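Local structure of putative Glycerophosphoryl diester phosphodiesterase (3L12) at residues T275-E280 with I293-P298. The protein is a putative member of the glycerophosphoryl diester phosphodiesterase family, a TIM-barrel protein that carries a magnesium ion. Sequence-based numbering, arbitrary orientation. Where two conformers were deposited one is given.
Sequences TVNEPE and IVTDYP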
ATOM      1  N   THR A 275      -8.752  -4.775 -16.510  1.00  8.87           N
ATOM      2  CA  THR A 275      -8.039  -4.416 -15.283  1.00  9.36           C
ATOM      3  C   THR A 275      -7.771  -5.828 -14.708  1.00 10.04           C
ATOM      4  O   THR A 275      -8.706  -6.573 -14.392  1.00 10.32           O
ATOM      5  CB  THR A 275      -8.840  -3.570 -14.345  1.00 11.02           C
ATOM      6  OG1 THR A 275      -9.011  -2.272 -14.931  1.00 11.00           O
ATOM      7  CG2 THR A 275      -8.143  -3.451 -13.034  1.00  8.77           C
ATOM      8  N   VAL A 276      -6.498  -6.195 -14.645  1.00  9.06           N
ATOM      9  CA  VAL A 276      -6.157  -7.619 -14.440  1.00  9.04           C
ATOM     10  C   VAL A 276      -5.685  -7.783 -13.027  1.00  7.66           C
ATOM     11  O   VAL A 276      -4.613  -7.264 -12.646  1.00  7.42           O
ATOM     12  CB  VAL A 276      -5.127  -8.125 -15.513  1.00  7.99           C
ATOM     13  CG1 VAL A 276      -5.090  -9.637 -15.558  1.00  8.38           C
ATOM     14  CG2 VAL A 276      -5.361  -7.535 -16.971  1.00  8.11           C
ATOM     15  N   ASN A 277      -6.423  -8.566 -12.231  1.00  8.95           N
ATOM     16  CA  ASN A 277      -6.172  -8.703 -10.807  1.00  9.63           C
ATOM     17  C   ASN A 277      -5.947 -10.117 -10.321  1.00  7.99           C
ATOM     18  O   ASN A 277      -5.148 -10.334  -9.424  1.00  8.49           O
ATOM     19  CB  ASN A 277      -7.355  -8.129 -10.027  1.00  8.57           C
ATOM     20  CG  ASN A 277      -7.514  -6.626 -10.220  1.00 11.67           C
ATOM     21  OD1 ASN A 277      -6.532  -5.918 -10.559  1.00  9.14           O
ATOM     22  ND2 ASN A 277      -8.734  -6.108  -9.946  1.00 10.76           N
ATOM     23  N   GLU A 278      -6.615 -11.111 -10.885  1.00  7.30           N
ATOM     24  CA  GLU A 278      -6.420 -12.474 -10.358  1.00  9.16           C
ATOM     25  C   GLU A 278      -5.108 -13.046 -10.879  1.00  8.65           C
ATOM     26  O   GLU A 278      -4.733 -12.847 -12.046  1.00  8.72           O
ATOM     27  CB  GLU A 278      -7.589 -13.342 -10.777  1.00 11.73           C
ATOM     28  CG  GLU A 278      -8.919 -12.794 -10.266  1.00 14.28           C
ATOM     29  CD  GLU A 278      -8.981 -12.635  -8.753  1.00 17.59           C
ATOM     30  OE1 GLU A 278      -8.403 -13.476  -8.052  1.00 21.27           O
ATOM     31  OE2 GLU A 278      -9.548 -11.619  -8.239  1.00 21.19           O
ATOM     32  N   PRO A 279      -4.386 -13.771 -10.024  1.00  9.06           N
ATOM     33  CA  PRO A 279      -3.081 -14.291 -10.421  1.00  9.58           C
ATOM     34  C   PRO A 279      -3.028 -15.074 -11.721  1.00  9.59           C
ATOM     35  O   PRO A 279      -2.107 -14.861 -12.546  1.00  8.61           O
ATOM     36  CB  PRO A 279      -2.689 -15.147  -9.219  1.00 11.10           C
ATOM     37  CG  PRO A 279      -3.477 -14.682  -8.128  1.00 11.61           C
ATOM     38  CD  PRO A 279      -4.672 -13.975  -8.607  1.00 10.08           C
ATOM     39  N   GLU A 280      -3.977 -15.976 -11.951  0.50 10.08           N
ATOM     40  CA  GLU A 280      -3.989 -16.746 -13.193  0.50 11.73           C
ATOM     41  C   GLU A 280      -4.238 -15.852 -14.420  0.50  8.67           C
ATOM     42  O   GLU A 280      -3.788 -16.198 -15.503  0.50  9.98           O
ATOM     43  CB  GLU A 280      -5.030 -17.898 -13.166  0.50 13.67           C
ATOM     44  CG  GLU A 280      -4.793 -19.067 -12.155  0.50 15.94           C
ATOM     45  CD  GLU A 280      -6.100 -19.806 -11.737  0.50 19.25           C
ATOM     46  OE1 GLU A 280      -6.055 -21.032 -11.429  0.50 21.33           O
ATOM     47  OE2 GLU A 280      -7.186 -19.149 -11.709  0.50 21.38           O
ATOM     48  N   ILE A 293       0.086  -4.302 -18.473  1.00  8.03           N
ATOM     49  CA  ILE A 293      -1.063  -4.702 -17.680  1.00  7.00           C
ATOM     50  C   ILE A 293      -1.468  -3.627 -16.704  1.00  6.87           C
ATOM     51  O   ILE A 293      -0.619  -3.140 -15.913  1.00  7.76           O
ATOM     52  CB  ILE A 293      -0.714  -5.969 -16.874  1.00  7.88           C
ATOM     53  CG1 ILE A 293      -0.455  -7.116 -17.807  1.00  8.64           C
ATOM     54  CG2 ILE A 293      -1.850  -6.373 -15.924  1.00  7.63           C
ATOM     55  CD1 ILE A 293       0.148  -8.370 -17.084  1.00  8.88           C
ATOM     56  N   VAL A 294      -2.718  -3.170 -16.825  1.00  7.49           N
ATOM     57  CA  VAL A 294      -3.328  -2.246 -15.919  1.00  6.95           C
ATOM     58  C   VAL A 294      -3.965  -3.108 -14.845  1.00  6.66           C
ATOM     59  O   VAL A 294      -4.797  -3.985 -15.119  1.00  9.15           O
ATOM     60  CB  VAL A 294      -4.412  -1.381 -16.626  1.00  7.69           C
ATOM     61  CG1 VAL A 294      -5.058  -0.404 -15.664  1.00  9.89           C
ATOM     62  CG2 VAL A 294      -3.786  -0.645 -17.825  1.00  5.57           C
ATOM     63  N   THR A 295      -3.604  -2.799 -13.599  1.00  7.20           N
ATOM     64  CA  THR A 295      -3.995  -3.600 -12.437  1.00  6.89           C
ATOM     65  C   THR A 295      -4.355  -2.753 -11.185  1.00  6.25           C
ATOM     66  O   THR A 295      -3.755  -1.742 -10.889  1.00  7.25           O
ATOM     67  CB  THR A 295      -2.884  -4.627 -12.076  1.00  7.09           C
ATOM     68  OG1 THR A 295      -3.349  -5.525 -11.026  1.00  7.72           O
ATOM     69  CG2 THR A 295      -1.555  -3.889 -11.671  1.00  6.27           C
ATOM     70  N   ASP A 296      -5.329  -3.252 -10.415  1.00  7.13           N
ATOM     71  CA  ASP A 296      -5.636  -2.724  -9.102  1.00  8.00           C
ATOM     72  C   ASP A 296      -4.634  -3.151  -8.006  1.00  7.65           C
ATOM     73  O   ASP A 296      -4.607  -2.568  -6.897  1.00  8.30           O
ATOM     74  CB  ASP A 296      -7.044  -3.186  -8.663  1.00  8.24           C
ATOM     75  CG  ASP A 296      -8.150  -2.610  -9.546  1.00  8.13           C
ATOM     76  OD1 ASP A 296      -8.096  -1.422  -9.817  1.00  9.13           O
ATOM     77  OD2 ASP A 296      -9.079  -3.346  -9.926  1.00  8.53           O
ATOM     78  N   TYR A 297      -3.781  -4.152  -8.342  1.00  6.95           N
ATOM     79  CA  TYR A 297      -2.840  -4.770  -7.397  1.00  8.68           C
ATOM     80  C   TYR A 297      -1.439  -4.793  -7.998  1.00  9.84           C
ATOM     81  O   TYR A 297      -0.985  -5.828  -8.473  1.00  9.41           O
ATOM     82  CB  TYR A 297      -3.283  -6.197  -7.073  1.00  8.74           C
ATOM     83  CG  TYR A 297      -4.609  -6.253  -6.354  1.00  8.74           C
ATOM     84  CD1 TYR A 297      -4.671  -6.143  -4.961  1.00 10.41           C
ATOM     85  CD2 TYR A 297      -5.790  -6.393  -7.072  1.00 10.29           C
ATOM     86  CE1 TYR A 297      -5.901  -6.166  -4.278  1.00 12.26           C
ATOM     87  CE2 TYR A 297      -7.017  -6.380  -6.409  1.00 10.85           C
ATOM     88  CZ  TYR A 297      -7.071  -6.283  -5.052  1.00 12.15           C
ATOM     89  OH  TYR A 297      -8.288  -6.324  -4.349  1.00 15.04           O
ATOM     90  N   PRO A 298      -0.782  -3.638  -7.988  1.00  8.71           N
ATOM     91  CA  PRO A 298       0.566  -3.607  -8.633  1.00  7.72           C
ATOM     92  C   PRO A 298       1.577  -4.543  -7.979  1.00  7.45           C
ATOM     93  O   PRO A 298       2.351  -5.172  -8.707  1.00  6.43           O
ATOM     94  CB  PRO A 298       1.003  -2.138  -8.489  1.00  9.43           C
ATOM     95  CG  PRO A 298      -0.140  -1.398  -7.981  1.00 12.69           C
ATOM     96  CD  PRO A 298      -1.246  -2.305  -7.579  1.00  9.69           C
TER
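Asn277 holds Asp296 with both ends of its amide. OD1 of Asn277 accepts from Asp296 N at 2.9 Å, the donor tilted a little from the carbonyl plane, while ND2 of Asn277 gives a nearly straight bond (173° at the hydrogen) of 2.8 Å to OD2 of Asp296. That proton reaches the carboxylate oxygen on its anti side, and the amide and carboxylate planes are turned well apart. OD2 also forms a salt bridge with Arg27, and OD1 of Asp296 is hydrogen-bonded to His23 ND1, which gives both carboxylate oxygens partners. Earlier in each segment the backbones meet: Val276 N donates to Val294 O at 2.8 Å. Val276 O, in turn, accepts from Thr295 OG1 at 2.7 Å. The contact ties the loop after strand 270-273 to the end of strand 292-295, within one parallel beta-alpha-beta unit of the TIM barrel whose helix is 279-288. With OG1 anti to its own backbone N (chi1 -173°), the Thr295 hydroxyl lies near Val276 O and also accepts Tyr297 N at 3.0 Å, an ST turn; Thr301 OG1 is a further hydrogen-bond partner. The Tyr297 ring turns its edge to Asn277, Tyr297 CD2 lying 3.6 Å from Asn277 CG, with ring and amide almost perpendicular (87°). Val276 and Ile293 meet through carbon atoms, CB of Val276 lying 3.7 Å from CG2 of Ile293; Met285 of helix 279-288 touches both.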